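Local coordinates for polyhedrin (Uranotaenia sapphirina cypovirus, PDB 4ZQX), which forms the crystalline matrix of viral occlusion bodies, in which cypovirus particles are embedded, and binds ATP in the crystal, at residues Leu60-Met70 with Asn96-Phe104. Sequence-based numbering, arbitrary orientation. Where two conformers were deposited one is given.
Sequences LMWDIDNGHQM and NRIPKKLSF
Arg97 reaches along 60-70 and grips its backbone at two levels, the closely packed part of the contact. Arg97 O accepts a nearly straight bond from Trp62 N (2.9 Å, 164°), in the carbonyl plane and on a lone pair, while the side chain runs on alongside 62-64, carrying the guanidinium to the carbonyls of Trp62 and Ile64. Arg97 NH1 gives one hydrogen to Trp62 O at 2.9 Å and the other to Ile64 O at 3.0 Å; both oxygens lie in the guanidinium plane, although each carbonyl is met from above its own plane. The chain, extended from CG to NE, carries the charged group past Trp62 to Ile64. Over the centre of one face of the Arg97 guanidinium sits Met70 SD, 3.5 Å above the plane, placed there by a chain that runs extended through chi2 (167°).

A second side is buried and largely apolar. Met61 SD lies 4.1 Å from Ile98 CG1, the two side chains lying side by side and pointing the same way, and helix 72-83 covers both. Pro99 CG rests against Leu60 O, which is also hydrogen-bonded to Tyr35 OH, and Leu60 CD2 meets Leu102 CD2 at 4.2 Å where strand 101-107 begins, with Ile174 touching both leucines.

Packing thins toward the solvent-exposed type I' turn of hairpin 64-69. Here Asp65 OD1 makes a long salt bridge to Arg97 NH2 (3.6 Å), its carboxylate steeply turned to the guanidinium. Arg97 thus secures the base of the hairpin chiefly through main-chain carbonyls, with charge pairing at its outer end probably a minor contribution.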
loop_
_atom_site.group_PDB
_atom_site.type_symbol
_atom_site.label_atom_id
_atom_site.label_comp_id
_atom_site.label_asym_id
_atom_site.label_seq_id
_atom_site.Cartn_x
_atom_site.Cartn_y
_atom_site.Cartn_z
ATOM N N LEU A 60 9.568 3.723 -11.393
ATOM C CA LEU A 60 10.963 4.152 -11.470
ATOM C C LEU A 60 11.330 4.719 -12.824
ATOM O O LEU A 60 12.422 5.253 -12.990
ATOM C CB LEU A 60 11.906 2.979 -11.175
ATOM C CG LEU A 60 12.521 2.831 -9.788
ATOM C CD1 LEU A 60 13.525 1.684 -9.814
ATOM C CD2 LEU A 60 13.172 4.117 -9.303
ATOM N N MET A 61 10.442 4.598 -13.805
ATOM C CA MET A 61 10.697 5.202 -15.108
ATOM C C MET A 61 10.504 6.712 -15.007
ATOM O O MET A 61 9.682 7.178 -14.225
ATOM C CB MET A 61 9.723 4.643 -16.147
ATOM C CG MET A 61 9.744 3.141 -16.284
ATOM S SD MET A 61 11.210 2.567 -17.135
ATOM C CE MET A 61 10.655 2.796 -18.814
ATOM N N TRP A 62 11.258 7.481 -15.783
ATOM C CA TRP A 62 10.932 8.886 -15.937
ATOM C C TRP A 62 9.659 8.940 -16.759
ATOM O O TRP A 62 9.628 8.487 -17.907
ATOM C CB TRP A 62 12.056 9.666 -16.617
ATOM C CG TRP A 62 11.699 11.087 -16.801
ATOM C CD1 TRP A 62 11.365 11.704 -17.964
ATOM C CD2 TRP A 62 11.605 12.079 -15.773
ATOM N NE1 TRP A 62 11.073 13.030 -17.729
ATOM C CE2 TRP A 62 11.222 13.286 -16.391
ATOM C CE3 TRP A 62 11.822 12.067 -14.388
ATOM C CZ2 TRP A 62 11.036 14.469 -15.671
ATOM C CZ3 TRP A 62 11.652 13.243 -13.679
ATOM C CH2 TRP A 62 11.264 14.426 -14.321
ATOM N N ASP A 63 8.608 9.489 -16.165
ATOM C CA ASP A 63 7.248 9.311 -16.685
ATOM C C ASP A 63 6.562 10.578 -17.200
ATOM O O ASP A 63 5.331 10.634 -17.311
ATOM C CB ASP A 63 6.396 8.603 -15.623
ATOM C CG ASP A 63 6.450 9.271 -14.266
ATOM O OD1 ASP A 63 7.347 10.090 -14.003
ATOM O OD2 ASP A 63 5.577 8.952 -13.447
ATOM N N ILE A 64 7.365 11.564 -17.573
ATOM C CA ILE A 64 6.841 12.829 -18.083
ATOM C C ILE A 64 7.113 12.918 -19.573
ATOM O O ILE A 64 8.248 12.710 -20.023
ATOM C CB ILE A 64 7.481 14.019 -17.345
ATOM C CG1 ILE A 64 7.409 13.794 -15.831
ATOM C CG2 ILE A 64 6.812 15.340 -17.731
ATOM C CD1 ILE A 64 6.009 13.466 -15.286
ATOM N N ASP A 65 6.068 13.239 -20.334
ATOM C CA ASP A 65 6.150 13.327 -21.786
ATOM C C ASP A 65 5.449 14.602 -22.210
ATOM O O ASP A 65 4.229 14.721 -22.090
ATOM C CB ASP A 65 5.496 12.102 -22.437
ATOM C CG ASP A 65 5.658 12.074 -23.949
ATOM O OD1 ASP A 65 6.647 12.635 -24.475
ATOM O OD2 ASP A 65 4.781 11.473 -24.606
ATOM N N ASN A 66 6.248 15.553 -22.693
ATOM C CA ASN A 66 5.750 16.856 -23.112
ATOM C C ASN A 66 4.819 17.479 -22.064
ATOM O O ASN A 66 3.726 17.960 -22.389
ATOM C CB ASN A 66 5.058 16.742 -24.478
ATOM C CG ASN A 66 6.027 16.363 -25.599
ATOM O OD1 ASN A 66 7.104 16.949 -25.729
ATOM N ND2 ASN A 66 5.651 15.370 -26.403
ATOM N N GLY A 67 5.248 17.447 -20.807
ATOM C CA GLY A 67 4.536 18.114 -19.737
ATOM C C GLY A 67 3.405 17.348 -19.084
ATOM O O GLY A 67 2.782 17.863 -18.149
ATOM N N HIS A 68 3.124 16.141 -19.565
ATOM C CA HIS A 68 2.055 15.326 -18.991
ATOM C C HIS A 68 2.617 14.020 -18.450
ATOM O O HIS A 68 3.622 13.514 -18.941
ATOM C CB HIS A 68 0.930 15.073 -20.012
ATOM C CG HIS A 68 1.208 13.967 -20.984
ATOM N ND1 HIS A 68 1.503 14.199 -22.311
ATOM C CD2 HIS A 68 1.199 12.619 -20.833
ATOM C CE1 HIS A 68 1.683 13.045 -22.929
ATOM N NE2 HIS A 68 1.506 12.071 -22.054
ATOM N N GLN A 69 1.973 13.490 -17.422
ATOM C CA GLN A 69 2.418 12.245 -16.814
ATOM C C GLN A 69 1.857 11.058 -17.572
ATOM O O GLN A 69 0.657 10.993 -17.837
ATOM C CB GLN A 69 2.001 12.168 -15.350
ATOM C CG GLN A 69 2.631 10.994 -14.639
ATOM C CD GLN A 69 2.310 10.964 -13.167
ATOM O OE1 GLN A 69 1.583 11.818 -12.655
ATOM N NE2 GLN A 69 2.862 9.975 -12.466
ATOM N N MET A 70 2.742 10.118 -17.902
ATOM C CA MET A 70 2.371 8.904 -18.622
ATOM C C MET A 70 1.663 7.923 -17.692
ATOM O O MET A 70 1.870 7.931 -16.480
ATOM C CB MET A 70 3.623 8.263 -19.216
ATOM C CG MET A 70 4.349 9.177 -20.157
ATOM S SD MET A 70 5.990 8.567 -20.546
ATOM C CE MET A 70 5.635 7.144 -21.554
ATOM N N ASN A 96 16.225 6.171 -22.578
ATOM C CA ASN A 96 16.034 7.569 -22.215
ATOM C C ASN A 96 15.286 7.739 -20.894
ATOM O O ASN A 96 15.422 8.778 -20.242
ATOM C CB ASN A 96 15.227 8.316 -23.270
ATOM C CG ASN A 96 15.964 8.516 -24.583
ATOM O OD1 ASN A 96 17.156 8.234 -24.711
ATOM N ND2 ASN A 96 15.242 9.048 -25.570
ATOM N N ARG A 97 14.491 6.738 -20.504
ATOM C CA ARG A 97 13.588 6.868 -19.352
ATOM C C ARG A 97 13.964 5.966 -18.189
ATOM O O ARG A 97 13.261 5.923 -17.179
ATOM C CB ARG A 97 12.139 6.568 -19.772
ATOM C CG ARG A 97 11.581 7.607 -20.760
ATOM C CD ARG A 97 10.120 7.352 -21.166
ATOM N NE ARG A 97 9.651 8.391 -22.081
ATOM C CZ ARG A 97 9.261 9.606 -21.698
ATOM N NH1 ARG A 97 9.251 9.933 -20.408
ATOM N NH2 ARG A 97 8.877 10.498 -22.612
ATOM N N ILE A 98 15.068 5.244 -18.339
ATOM C CA ILE A 98 15.552 4.342 -17.299
ATOM C C ILE A 98 16.598 5.126 -16.503
ATOM O O ILE A 98 17.385 5.866 -17.095
ATOM C CB ILE A 98 16.141 3.055 -17.930
ATOM C CG1 ILE A 98 15.039 2.289 -18.675
ATOM C CG2 ILE A 98 16.752 2.141 -16.889
ATOM C CD1 ILE A 98 15.552 1.183 -19.543
ATOM N N PRO A 99 16.608 4.988 -15.169
ATOM C CA PRO A 99 17.632 5.723 -14.414
ATOM C C PRO A 99 19.043 5.287 -14.794
ATOM O O PRO A 99 19.261 4.102 -15.077
ATOM C CB PRO A 99 17.362 5.326 -12.956
ATOM C CG PRO A 99 15.949 4.777 -12.944
ATOM C CD PRO A 99 15.705 4.213 -14.288
ATOM N N LYS A 100 19.975 6.236 -14.802
ATOM C CA LYS A 100 21.391 5.938 -14.927
ATOM C C LYS A 100 21.964 5.519 -13.595
ATOM O O LYS A 100 22.855 4.679 -13.534
ATOM C CB LYS A 100 22.162 7.183 -15.344
ATOM C CG LYS A 100 22.097 7.536 -16.795
ATOM C CD LYS A 100 23.202 8.539 -17.117
ATOM C CE LYS A 100 24.523 7.843 -17.485
ATOM N NZ LYS A 100 24.436 7.045 -18.761
ATOM N N LYS A 101 21.469 6.150 -12.532
ATOM C CA LYS A 101 22.033 6.013 -11.201
ATOM C C LYS A 101 20.917 6.051 -10.164
ATOM O O LYS A 101 19.942 6.785 -10.327
ATOM C CB LYS A 101 22.996 7.177 -10.952
ATOM C CG LYS A 101 23.531 7.255 -9.533
ATOM C CD LYS A 101 24.706 8.247 -9.394
ATOM C CE LYS A 101 24.245 9.694 -9.465
ATOM N NZ LYS A 101 25.340 10.662 -9.115
ATOM N N LEU A 102 21.076 5.268 -9.097
ATOM C CA LEU A 102 20.204 5.352 -7.926
ATOM C C LEU A 102 21.034 5.675 -6.701
ATOM O O LEU A 102 22.129 5.129 -6.533
ATOM C CB LEU A 102 19.472 4.042 -7.689
ATOM C CG LEU A 102 18.529 3.557 -8.779
ATOM C CD1 LEU A 102 18.029 2.155 -8.479
ATOM C CD2 LEU A 102 17.377 4.507 -8.897
ATOM N N SER A 103 20.513 6.581 -5.875
ATOM C CA SER A 103 21.124 6.980 -4.620
ATOM C C SER A 103 20.134 6.718 -3.505
ATOM O O SER A 103 18.974 7.101 -3.612
ATOM C CB SER A 103 21.434 8.476 -4.650
ATOM O OG SER A 103 22.265 8.790 -5.739
ATOM N N PHE A 104 20.613 6.097 -2.432
ATOM C CA PHE A 104 19.795 5.742 -1.283
ATOM C C PHE A 104 20.335 6.485 -0.072
ATOM O O PHE A 104 21.451 6.228 0.351
ATOM C CB PHE A 104 19.858 4.230 -1.014
ATOM C CG PHE A 104 19.302 3.393 -2.124
ATOM C CD1 PHE A 104 20.067 3.094 -3.235
ATOM C CD2 PHE A 104 18.010 2.911 -2.060
ATOM C CE1 PHE A 104 19.550 2.338 -4.256
ATOM C CE2 PHE A 104 17.498 2.159 -3.076
ATOM C CZ PHE A 104 18.272 1.875 -4.180
#